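Local coordinates for enterobactin synthetase component F-related protein (Vibrio cholerae serotype O1, PDB 4OXI) that probably activates glycine with ATP as glycyl-adenylate, in a lipopolysaccharide modification pathway that gives resistance to antimicrobial peptides, at residues A[296-300]-A[301-305]; A[320-324]-A[325-329]; A[284-288]-A[289-293]. All coordinates share one frame; numbering follows the deposited sequence.

Contact 1. Residues A[296-300]-A[301-305]; sequences EFIHH and HQLTV
The carbonyl oxygen of His-299 takes two bonds from Gln-302, where a Schellman motif ends helix 294-301. Gln-302 NE2 reaches His-299 O at 2.9 Å, in the carbonyl plane and on a lone pair, with the acceptor close to the amide plane. Gln-302 N bonds the same oxygen at 3.2 Å from well above the carbonyl plane. The amide arrives there because the Gln-302 chain bends back at chi2 (-66°), and its plane stands nearly upright (87°) on the His-299 ring. Positive phi at Gln-302 turns the chain, and Leu-303 N closes the motif on Ile-298 O at 3.0 Å. Leu-303 then packs against the apolar side of the last turn, Leu-303 CD1 lying at the edge of the Phe-297 ring, near its plane, 3.9 Å from Phe-297 CD1, and touching Ile-298 CG1. An aromatic cluster flanks it. The edge of the His-300 ring points to the face of the His-301 ring, while Trp-70 and Tyr-284 also meet His-301. With planes at 59°, Phe-297 and His-301 are oblique to each other: His-301 CD2 sits over one face of the phenyl ring, near its rim, 3.4 Å from Phe-297 CE2.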
# COMPACT_ATOMS: atom_id res chain seq x y z
N GLU A 296 14.96 -15.79 -3.98
CA GLU A 296 15.62 -15.98 -5.27
C GLU A 296 15.66 -14.70 -6.10
O GLU A 296 16.65 -14.42 -6.77
CB GLU A 296 14.95 -17.08 -6.09
CG GLU A 296 15.01 -18.46 -5.47
CD GLU A 296 13.76 -18.81 -4.71
OE1 GLU A 296 13.21 -19.91 -4.92
OE2 GLU A 296 13.30 -17.97 -3.89
N PHE A 297 14.58 -13.91 -6.05
CA PHE A 297 14.58 -12.64 -6.78
C PHE A 297 15.67 -11.72 -6.21
O PHE A 297 16.45 -11.13 -6.95
CB PHE A 297 13.19 -11.98 -6.74
CG PHE A 297 13.07 -10.77 -7.64
CD1 PHE A 297 13.22 -9.49 -7.14
CD2 PHE A 297 12.81 -10.92 -8.99
CE1 PHE A 297 13.12 -8.39 -7.97
CE2 PHE A 297 12.71 -9.83 -9.83
CZ PHE A 297 12.87 -8.56 -9.33
N ILE A 298 15.72 -11.60 -4.88
CA ILE A 298 16.70 -10.73 -4.24
C ILE A 298 18.11 -11.12 -4.64
O ILE A 298 18.90 -10.29 -5.09
CB ILE A 298 16.56 -10.79 -2.69
CG1 ILE A 298 15.33 -10.00 -2.23
CG2 ILE A 298 17.82 -10.24 -2.03
CD1 ILE A 298 14.60 -10.61 -1.05
N HIS A 299 18.42 -12.40 -4.49
CA HIS A 299 19.74 -12.91 -4.86
C HIS A 299 20.06 -12.73 -6.35
O HIS A 299 21.14 -12.28 -6.72
CB HIS A 299 19.89 -14.37 -4.44
CG HIS A 299 21.17 -15.00 -4.90
ND1 HIS A 299 22.38 -14.73 -4.31
CD2 HIS A 299 21.43 -15.84 -5.93
CE1 HIS A 299 23.33 -15.40 -4.94
NE2 HIS A 299 22.78 -16.08 -5.93
N HIS A 300 19.11 -13.10 -7.21
CA HIS A 300 19.26 -12.97 -8.67
C HIS A 300 19.65 -11.55 -9.10
O HIS A 300 20.51 -11.36 -9.96
CB HIS A 300 17.95 -13.36 -9.33
CG HIS A 300 18.03 -13.51 -10.82
ND1 HIS A 300 17.71 -12.50 -11.69
CD2 HIS A 300 18.35 -14.58 -11.58
CE1 HIS A 300 17.86 -12.92 -12.93
NE2 HIS A 300 18.24 -14.19 -12.89
N HIS A 301 19.01 -10.55 -8.49
CA HIS A 301 19.30 -9.17 -8.87
C HIS A 301 20.19 -8.44 -7.88
O HIS A 301 20.40 -7.25 -8.03
CB HIS A 301 18.01 -8.36 -9.07
CG HIS A 301 17.21 -8.79 -10.25
ND1 HIS A 301 17.62 -8.57 -11.55
CD2 HIS A 301 16.03 -9.45 -10.32
CE1 HIS A 301 16.72 -9.07 -12.38
NE2 HIS A 301 15.74 -9.61 -11.66
N GLN A 302 20.69 -9.15 -6.87
CA GLN A 302 21.55 -8.52 -5.87
C GLN A 302 20.88 -7.26 -5.28
O GLN A 302 21.49 -6.20 -5.21
CB GLN A 302 22.91 -8.15 -6.49
CG GLN A 302 23.75 -9.39 -6.89
CD GLN A 302 24.18 -10.20 -5.67
OE1 GLN A 302 25.07 -9.79 -4.92
NE2 GLN A 302 23.52 -11.35 -5.45
N LEU A 303 19.62 -7.38 -4.87
CA LEU A 303 18.92 -6.26 -4.26
C LEU A 303 19.60 -5.87 -2.96
O LEU A 303 20.05 -6.73 -2.21
CB LEU A 303 17.46 -6.62 -3.97
CG LEU A 303 16.61 -6.95 -5.20
CD1 LEU A 303 15.13 -6.95 -4.83
CD2 LEU A 303 16.88 -5.99 -6.35
N THR A 304 19.66 -4.57 -2.69
CA THR A 304 20.31 -4.09 -1.48
C THR A 304 19.27 -3.60 -0.48
O THR A 304 19.56 -3.47 0.72
CB THR A 304 21.33 -2.97 -1.78
OG1 THR A 304 20.65 -1.85 -2.36
CG2 THR A 304 22.40 -3.46 -2.75
N VAL A 305 18.05 -3.33 -0.97
CA VAL A 305 16.96 -2.80 -0.13
C VAL A 305 15.65 -3.53 -0.41
O VAL A 305 15.26 -3.71 -1.57
CB VAL A 305 16.76 -1.27 -0.36
CG1 VAL A 305 15.72 -0.70 0.59
CG2 VAL A 305 18.06 -0.51 -0.18

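Contact 2. Residues A[320-324]-A[325-329]; sequences QTLTP and HSLPS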
# COMPACT_ATOMS: atom_id res chain seq x y z
N GLN A 320 12.86 -23.42 1.42
CA GLN A 320 14.24 -23.76 1.81
C GLN A 320 15.27 -22.86 1.12
O GLN A 320 16.25 -23.36 0.56
CB GLN A 320 14.51 -25.24 1.52
CG GLN A 320 13.34 -26.17 1.88
CD GLN A 320 13.55 -27.61 1.43
OE1 GLN A 320 14.68 -28.07 1.27
NE2 GLN A 320 12.45 -28.33 1.24
N THR A 321 15.05 -21.55 1.14
CA THR A 321 15.94 -20.60 0.46
C THR A 321 16.62 -19.63 1.41
O THR A 321 17.40 -18.77 0.99
CB THR A 321 15.19 -19.76 -0.61
OG1 THR A 321 14.03 -19.15 -0.02
CG2 THR A 321 14.78 -20.61 -1.78
N LEU A 322 16.31 -19.75 2.70
CA LEU A 322 16.79 -18.78 3.66
C LEU A 322 17.92 -19.34 4.50
O LEU A 322 17.84 -19.35 5.73
CB LEU A 322 15.65 -18.35 4.59
CG LEU A 322 14.98 -16.99 4.42
CD1 LEU A 322 14.35 -16.54 5.73
CD2 LEU A 322 15.95 -15.94 3.90
N THR A 323 18.98 -19.80 3.87
CA THR A 323 20.10 -20.32 4.64
C THR A 323 20.97 -19.15 5.09
O THR A 323 20.95 -18.09 4.47
CB THR A 323 20.92 -21.33 3.82
OG1 THR A 323 21.55 -20.65 2.73
CG2 THR A 323 20.01 -22.42 3.27
N PRO A 324 21.69 -19.33 6.21
CA PRO A 324 22.57 -18.25 6.69
C PRO A 324 23.54 -17.78 5.62
O PRO A 324 24.03 -18.59 4.83
CB PRO A 324 23.31 -18.90 7.85
CG PRO A 324 22.29 -19.87 8.42
CD PRO A 324 21.56 -20.41 7.20
N HIS A 325 23.77 -16.47 5.58
CA HIS A 325 24.68 -15.83 4.63
C HIS A 325 24.24 -15.91 3.17
O HIS A 325 24.96 -15.46 2.28
CB HIS A 325 26.10 -16.38 4.79
CG HIS A 325 26.59 -16.37 6.21
ND1 HIS A 325 27.11 -15.25 6.81
CD2 HIS A 325 26.63 -17.35 7.14
CE1 HIS A 325 27.44 -15.54 8.06
NE2 HIS A 325 27.16 -16.81 8.28
N SER A 326 23.05 -16.46 2.91
CA SER A 326 22.59 -16.64 1.53
C SER A 326 22.13 -15.35 0.83
O SER A 326 21.94 -15.35 -0.38
CB SER A 326 21.47 -17.68 1.44
OG SER A 326 20.28 -17.23 2.08
N LEU A 327 21.97 -14.26 1.59
CA LEU A 327 21.55 -12.99 1.00
C LEU A 327 22.48 -11.84 1.36
O LEU A 327 22.04 -10.86 1.97
CB LEU A 327 20.13 -12.65 1.45
CG LEU A 327 19.07 -13.64 0.99
CD1 LEU A 327 17.68 -13.20 1.44
CD2 LEU A 327 19.13 -13.80 -0.53
N PRO A 328 23.78 -11.93 0.97
CA PRO A 328 24.76 -10.91 1.37
C PRO A 328 24.49 -9.53 0.81
O PRO A 328 24.97 -8.57 1.39
CB PRO A 328 26.08 -11.44 0.77
CG PRO A 328 25.67 -12.35 -0.34
CD PRO A 328 24.40 -13.00 0.16
N SER A 329 23.78 -9.40 -0.30
CA SER A 329 23.61 -8.07 -0.90
C SER A 329 22.57 -7.20 -0.15
O SER A 329 22.56 -5.98 -0.32
CB SER A 329 23.23 -8.16 -2.38
OG SER A 329 21.88 -8.62 -2.53
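The imidazole of His-325 meets Pro-324 at a slant, with His-325 CD2 3.5 Å from Pro-324 C and 3.7 Å from Pro-324 CB. CG lies anti to its own carbonyl carbon (chi1 -50°), which brings the ring back beside the preceding proline. A second flat group is the Thr-323 carbonyl, whose oxygen receives two donors from one residue. Ser-326 OG bonds Thr-323 O at 2.6 Å in the carbonyl plane, on a lone pair, whereas Ser-326 N comes from above that plane to Thr-323 O at 3.1 Å. The serine hydroxyl, lodged between its backbone N and carbonyl carbon (chi1 67°), is thereby folded inward across the turn. Thr-323 holds its own hydroxyl in the corresponding rotamer, and its OG1 lies 3.2 Å from Ser-326 CB. Behind them Leu-322 CD2 touches Leu-327 CD1 at 4.1 Å. These leucines face the protein: Leu-322 packs on helices 311-318 and 342-352, and Leu-327 on Ile-298 and His-299 of helix 294-301. Backbone bonds of His-325 to Gln-350 and of Leu-327 to Ala-351 dock the loop on helix 342-352. The backbone angles of Pro-324 and His-325, the latter with positive phi, together with the Ser-326 N to Thr-323 O bond make this a type II beta turn, with proline in the second position. It lies in the loop between helix 311-318, which ends in a Schellman motif at Gln-320, and strand 332-336.

Contact 3. Residues A[284-288]-A[289-293]; sequences YVVPE and LAKLS
Val-286 directs its side chain at the turn that follows it: Val-286 CG1 rests 3.8 Å from Lys-291 N, 3.9 Å from Ala-290 C and 4.0 Å from Lys-291 CG. Holding CG1 anti to the backbone N (chi1 176°) sets this methyl against the Ala-290 to Lys-291 peptide. Ala-290 CB points back toward residues 284-288, meeting Pro-287 CD at 3.9 Å and Val-286 CG1 a little farther off, which gives the turn a small apolar patch. Phe-297 of helix 294-301 packs on both Val-286 and Pro-287. The backbone winds in two short steps. Ala-290 N bonds Pro-287 O at 2.9 Å and Lys-291 N bonds Glu-288 O at 3.2 Å, each donor standing above the carbonyl plane, as suits three-residue steps. A type I beta turn, Ala-290 to Ser-293, then brings the chain to the N-cap position of the helix. Glu-288 points away from the turn, while Lys-291 passes Val-286 with its CG before its end leads off; Glu-288 OE2 and Lys-291 NZ remain 6.2 Å apart, not in contact. Lys-291 makes a cation-pi contact with Tyr-261, and Glu-288 OE2 forms a long, weak ion pair with Arg-106, whose like charge also lies close to Lys-291 NZ. Between the two segments, then, backbone bonds and apolar contacts hold the turn; the Glu-288 to Lys-291 attraction is probably weak, and Arg-106 may offset part of it for the lysine.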
# COMPACT_ATOMS: atom_id res chain seq x y z
N TYR A 284 13.63 -2.19 -8.75
CA TYR A 284 13.43 -3.45 -9.46
C TYR A 284 12.01 -3.97 -9.25
O TYR A 284 11.64 -4.37 -8.14
CB TYR A 284 14.47 -4.50 -9.02
CG TYR A 284 15.85 -4.26 -9.63
CD1 TYR A 284 16.33 -5.08 -10.65
CD2 TYR A 284 16.66 -3.21 -9.20
CE1 TYR A 284 17.57 -4.87 -11.22
CE2 TYR A 284 17.92 -2.99 -9.76
CZ TYR A 284 18.37 -3.83 -10.77
OH TYR A 284 19.61 -3.63 -11.34
N VAL A 285 11.22 -3.97 -10.32
CA VAL A 285 9.84 -4.44 -10.22
C VAL A 285 9.76 -5.97 -10.17
O VAL A 285 10.23 -6.65 -11.08
CB VAL A 285 9.02 -3.93 -11.42
CG1 VAL A 285 7.59 -4.49 -11.38
CG2 VAL A 285 9.01 -2.40 -11.39
N VAL A 286 9.17 -6.51 -9.10
CA VAL A 286 9.04 -7.96 -8.97
C VAL A 286 7.93 -8.46 -9.88
O VAL A 286 6.77 -8.10 -9.69
CB VAL A 286 8.73 -8.37 -7.53
CG1 VAL A 286 8.49 -9.89 -7.45
CG2 VAL A 286 9.87 -7.95 -6.60
N PRO A 287 8.29 -9.27 -10.89
CA PRO A 287 7.30 -9.83 -11.82
C PRO A 287 6.26 -10.63 -11.04
O PRO A 287 6.62 -11.23 -10.02
CB PRO A 287 8.12 -10.78 -12.70
CG PRO A 287 9.54 -10.35 -12.53
CD PRO A 287 9.64 -9.80 -11.13
N GLU A 288 5.01 -10.62 -11.49
CA GLU A 288 3.93 -11.37 -10.84
C GLU A 288 4.36 -12.80 -10.50
O GLU A 288 4.26 -13.22 -9.35
CB GLU A 288 2.70 -11.41 -11.76
CG GLU A 288 1.52 -12.16 -11.17
CD GLU A 288 0.83 -11.39 -10.07
OE1 GLU A 288 0.23 -12.03 -9.18
OE2 GLU A 288 0.88 -10.13 -10.09
N LEU A 289 4.88 -13.51 -11.49
CA LEU A 289 5.33 -14.90 -11.32
C LEU A 289 6.62 -15.10 -10.49
O LEU A 289 7.17 -16.20 -10.49
CB LEU A 289 5.54 -15.55 -12.69
CG LEU A 289 4.35 -16.22 -13.37
CD1 LEU A 289 4.55 -16.27 -14.87
CD2 LEU A 289 4.15 -17.61 -12.81
N ALA A 290 7.10 -14.05 -9.82
CA ALA A 290 8.28 -14.15 -8.95
C ALA A 290 7.97 -13.75 -7.53
O ALA A 290 8.82 -13.86 -6.66
CB ALA A 290 9.42 -13.30 -9.47
N LYS A 291 6.75 -13.27 -7.29
CA LYS A 291 6.34 -12.88 -5.94
C LYS A 291 6.40 -14.07 -5.01
O LYS A 291 6.57 -13.91 -3.79
CB LYS A 291 4.94 -12.27 -5.95
CG LYS A 291 4.94 -10.74 -5.90
CD LYS A 291 3.69 -10.12 -6.51
CE LYS A 291 2.53 -10.07 -5.53
NZ LYS A 291 2.87 -9.31 -4.30
N LEU A 292 6.29 -15.26 -5.59
CA LEU A 292 6.33 -16.48 -4.80
C LEU A 292 7.75 -17.01 -4.59
O LEU A 292 7.94 -17.99 -3.87
CB LEU A 292 5.41 -17.56 -5.39
CG LEU A 292 3.93 -17.25 -5.21
CD1 LEU A 292 3.06 -18.40 -5.67
CD2 LEU A 292 3.64 -16.90 -3.76
N SER A 293 8.74 -16.35 -5.20
CA SER A 293 10.13 -16.67 -4.89
C SER A 293 10.95 -15.41 -4.57
O SER A 293 11.81 -14.99 -5.35
CB SER A 293 10.77 -17.45 -6.03
OG SER A 293 10.52 -16.80 -7.26

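In the fold
Along the chain, contact 3 comes first: residues 284-293 leave strand 282-285 and turn into helix 294-301. Contact 1 follows at the far end of that helix, turning it toward strand 305-308, and contact 2 closes a turn in the loop between helix 311-318 and strand 332-336. The three stand in series, none enclosing or crossing another. Phe-297 of contact 1 meets Val-286 and Pro-287 of contact 3, packing the helix against the loop that leads into it; near its end His-301 meets Tyr-284 of strand 282-285. Ser-329 OG probably bonds Leu-303 O, joining contacts 1 and 2. Contacts 2 and 3 do not touch; helix 294-301 lies between them.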